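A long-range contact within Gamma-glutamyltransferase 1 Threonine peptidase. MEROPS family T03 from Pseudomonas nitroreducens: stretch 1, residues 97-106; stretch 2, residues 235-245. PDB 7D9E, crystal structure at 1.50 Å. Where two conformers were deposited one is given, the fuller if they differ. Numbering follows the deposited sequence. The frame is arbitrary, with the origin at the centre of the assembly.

Stretch 1 (97-106) APKAATKTMY
Stretch 2 (235-245) GLITSDDLVDY

What forms the apolar centre of the contact? Leu236, its CB directed toward stretch 1 and its side chain in the m, p rotamer, lies against Pro98, Ala100 and Ala101 of one turn and Met105 of the next. Leu236 CB meets Pro98 CB at 3.9 Å, while Leu236 CD2 is 3.6 Å from Met105 CE, 4.3 Å from Ala100 CB and 4.5 Å from Ala101 CB. Met105 reaches it with chi angles of 65°, -160° and -84°. Pro98, with a C-gamma exo ring, also touches Ile237 (m, t), where Pro98 CG to Ile237 CG1 is 4.0 Å. These apolar surfaces pack by van der Waals contact; the whole contact, polar part included, buries 411 Å² summed over both sides.

How are the two backbones arranged around this centre? Stretch 1 has no regular helix or strand. A type I turn runs from Pro98 to Ala101, with Lys99 at phi/psi -60/-28 and Ala100 at -87/4, closed by a hydrogen bond from Ala101 N to Pro98 O at 2.9 Å. A second type I turn, Thr102 to Met105, has Lys103 at -51/-41, Thr104 at -105/24 and Met105 N hydrogen-bonded to Thr102 O at 3.1 Å. Met105 ends this turn, its CA-to-CB bond directed toward stretch 2, and its side chain spans the distance to Leu236. In stretch 2, a loop with Leu236 at -111/-20 and Ile237 at -71/132 leads through Thr238, the N-cap residue, into a helix beginning at Ser239. The register runs backwards, Pro98 CA lying 5.6 Å from Ile237 CA and Ala100 CA 6.1 Å from Leu236 CA.

How does Asp241 join the turn to the start of the helix? Its side chain (chi1 -73°, chi2 -64°) leaves the backbone sideways, but its carboxylate comes nearer to stretch 1. Asp241 OD1 accepts a hydrogen bond from Lys99 N at 2.8 Å, with an angle of 157°. Asp241 OD2 accepts from Thr238 N and Thr238 OG1, each at 2.9 Å; Thr238 takes chi1 65°. One carboxylate thus holds both the turn and the residue before the helix. Water 1 donates to Asp241 OD1 at 2.7 Å and Ala97 O at 2.9 Å. Water 2 donates to Asp241 OD2 at 2.7 Å and Leu236 O at 2.8 Å, and accepts from Ala100 N at 2.9 Å.

What closes the polar edge? Exposed Lys99 reaches from the turn to the helix with chi angles of -72°, 174°, -165° and -66°. Lys99 CE passes 4.1 Å from Asp240 CB, and Lys99 NZ forms a hydrogen-bonded salt bridge with Asp244 OD2 at 2.8 Å. Asp244 meets it with chi1 -72° and chi2 -4°, so opposite charges pair one helical turn beyond Asp240, where Asp240 O accepts from Asp244 N at 3.0 Å.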

# COMPACT_ATOMS: atom_id res chain seq x y z
N ALA A 97 8.98 2.38 14.56
CA ALA A 97 8.89 3.47 15.53
C ALA A 97 10.29 3.83 16.03
O ALA A 97 11.10 2.93 16.31
CB ALA A 97 8.04 3.06 16.74
N PRO A 98 10.59 5.12 16.20
CA PRO A 98 11.86 5.51 16.83
C PRO A 98 12.01 4.95 18.23
O PRO A 98 11.04 4.63 18.92
CB PRO A 98 11.83 7.05 16.81
CG PRO A 98 10.60 7.44 16.03
CD PRO A 98 9.80 6.26 15.69
N LYS A 99 13.27 4.80 18.64
CA LYS A 99 13.58 4.23 19.94
C LYS A 99 12.97 5.06 21.06
O LYS A 99 12.65 4.52 22.13
CB LYS A 99 15.09 4.15 20.11
CG LYS A 99 15.71 3.05 19.22
CD LYS A 99 17.22 3.05 19.27
CE LYS A 99 17.81 2.23 18.13
NZ LYS A 99 17.48 0.78 18.27
N ALA A 100 12.78 6.36 20.84
CA ALA A 100 12.19 7.22 21.84
C ALA A 100 10.67 7.27 21.79
O ALA A 100 10.05 7.98 22.58
CB ALA A 100 12.76 8.64 21.72
N ALA A 101 10.04 6.49 20.91
CA ALA A 101 8.58 6.45 20.88
C ALA A 101 8.03 5.76 22.13
O ALA A 101 8.69 4.91 22.73
CB ALA A 101 8.11 5.71 19.63
N THR A 102 6.82 6.15 22.52
CA THR A 102 6.16 5.60 23.70
C THR A 102 4.67 5.45 23.44
O THR A 102 4.08 6.19 22.64
CB THR A 102 6.47 6.46 24.94
OG1 THR A 102 6.29 5.69 26.13
CG2 THR A 102 5.57 7.69 24.98
N LYS A 103 4.06 4.51 24.16
CA LYS A 103 2.66 4.13 23.94
C LYS A 103 1.72 5.33 23.91
O LYS A 103 0.82 5.37 23.05
CB LYS A 103 2.24 3.14 25.02
CG LYS A 103 0.81 2.64 24.95
CD LYS A 103 0.55 1.56 26.04
N THR A 104 1.90 6.30 24.80
CA THR A 104 0.96 7.42 24.94
C THR A 104 1.49 8.73 24.36
O THR A 104 1.01 9.80 24.75
CB THR A 104 0.56 7.62 26.40
OG1 THR A 104 1.69 8.02 27.19
CG2 THR A 104 -0.03 6.34 26.95
N MET A 105 2.43 8.67 23.42
CA MET A 105 3.08 9.87 22.96
C MET A 105 2.13 10.83 22.24
O MET A 105 2.45 12.02 22.10
CB MET A 105 4.22 9.57 21.98
CG MET A 105 3.81 8.96 20.68
SD MET A 105 5.15 8.10 19.83
CE MET A 105 5.90 9.49 19.01
N TYR A 106 0.99 10.36 21.75
CA TYR A 106 0.07 11.23 21.04
C TYR A 106 -1.11 11.67 21.90
O TYR A 106 -2.06 12.27 21.37
CB TYR A 106 -0.40 10.57 19.74
CG TYR A 106 0.73 10.30 18.78
CD1 TYR A 106 1.53 11.33 18.30
CD2 TYR A 106 1.02 9.00 18.38
CE1 TYR A 106 2.55 11.08 17.42
CE2 TYR A 106 2.07 8.74 17.52
CZ TYR A 106 2.84 9.78 17.05
OH TYR A 106 3.87 9.52 16.19
N GLY A 235 11.72 16.35 16.49
CA GLY A 235 11.44 14.97 16.17
C GLY A 235 12.21 14.02 17.06
O GLY A 235 12.99 14.41 17.93
N LEU A 236 12.00 12.73 16.81
CA LEU A 236 12.53 11.68 17.67
C LEU A 236 13.63 10.87 17.00
O LEU A 236 14.40 10.22 17.71
CB LEU A 236 11.40 10.70 18.02
CG LEU A 236 10.36 11.14 19.03
CD1 LEU A 236 9.52 12.25 18.46
CD2 LEU A 236 9.47 9.95 19.37
N ILE A 237 13.71 10.88 15.68
CA ILE A 237 14.64 10.01 14.97
C ILE A 237 16.06 10.48 15.21
O ILE A 237 16.37 11.68 15.11
CB ILE A 237 14.30 9.97 13.49
CG1 ILE A 237 12.93 9.30 13.32
CG2 ILE A 237 15.34 9.15 12.70
CD1 ILE A 237 12.41 9.37 11.92
N THR A 238 16.93 9.53 15.57
CA THR A 238 18.33 9.77 15.88
C THR A 238 19.22 8.95 14.96
O THR A 238 18.77 8.07 14.23
CB THR A 238 18.65 9.39 17.34
OG1 THR A 238 18.49 7.97 17.51
CG2 THR A 238 17.78 10.14 18.33
N SER A 239 20.52 9.23 15.01
CA SER A 239 21.47 8.40 14.26
C SER A 239 21.34 6.92 14.63
O SER A 239 21.41 6.05 13.76
CB SER A 239 22.90 8.90 14.51
OG SER A 239 23.83 7.97 13.95
N ASP A 240 21.12 6.63 15.92
CA ASP A 240 20.96 5.24 16.35
C ASP A 240 19.80 4.56 15.62
O ASP A 240 19.89 3.39 15.23
CB ASP A 240 20.72 5.16 17.86
CG ASP A 240 21.98 5.28 18.68
OD1 ASP A 240 23.01 5.76 18.15
OD2 ASP A 240 21.94 4.88 19.87
N ASP A 241 18.68 5.27 15.46
CA ASP A 241 17.52 4.72 14.77
C ASP A 241 17.88 4.37 13.34
O ASP A 241 17.53 3.29 12.84
CB ASP A 241 16.41 5.78 14.75
CG ASP A 241 15.76 5.96 16.10
OD1 ASP A 241 15.13 5.01 16.59
OD2 ASP A 241 15.90 7.05 16.67
N LEU A 242 18.61 5.27 12.67
CA LEU A 242 18.96 5.04 11.27
C LEU A 242 19.95 3.89 11.12
O LEU A 242 19.77 3.03 10.25
CB LEU A 242 19.52 6.33 10.67
CG LEU A 242 18.50 7.47 10.56
CD1 LEU A 242 19.23 8.76 10.22
CD2 LEU A 242 17.43 7.16 9.53
N VAL A 243 21.00 3.85 11.95
CA VAL A 243 21.99 2.79 11.79
C VAL A 243 21.39 1.43 12.15
O VAL A 243 21.85 0.40 11.64
CB VAL A 243 23.29 3.06 12.57
CG1 VAL A 243 23.92 4.37 12.12
CG2 VAL A 243 23.04 3.03 14.05
N ASP A 244 20.37 1.40 12.99
CA ASP A 244 19.77 0.13 13.39
C ASP A 244 18.68 -0.35 12.44
O ASP A 244 18.24 -1.51 12.57
CB ASP A 244 19.21 0.21 14.83
CG ASP A 244 20.32 0.25 15.88
OD1 ASP A 244 21.51 0.14 15.51
OD2 ASP A 244 20.01 0.39 17.08
N TYR A 245 18.24 0.47 11.48
CA TYR A 245 17.16 0.05 10.59
C TYR A 245 17.57 -1.16 9.75
O TYR A 245 18.65 -1.17 9.14
CB TYR A 245 16.71 1.19 9.66
CG TYR A 245 15.49 0.70 8.89
CD1 TYR A 245 14.24 0.69 9.48
CD2 TYR A 245 15.63 0.09 7.65
CE1 TYR A 245 13.14 0.16 8.81
CE2 TYR A 245 14.55 -0.46 7.00
CZ TYR A 245 13.32 -0.42 7.58
OH TYR A 245 12.24 -0.99 6.92
O HOH W 1 13.95 2.67 15.76
O HOH W 2 14.56 7.77 18.96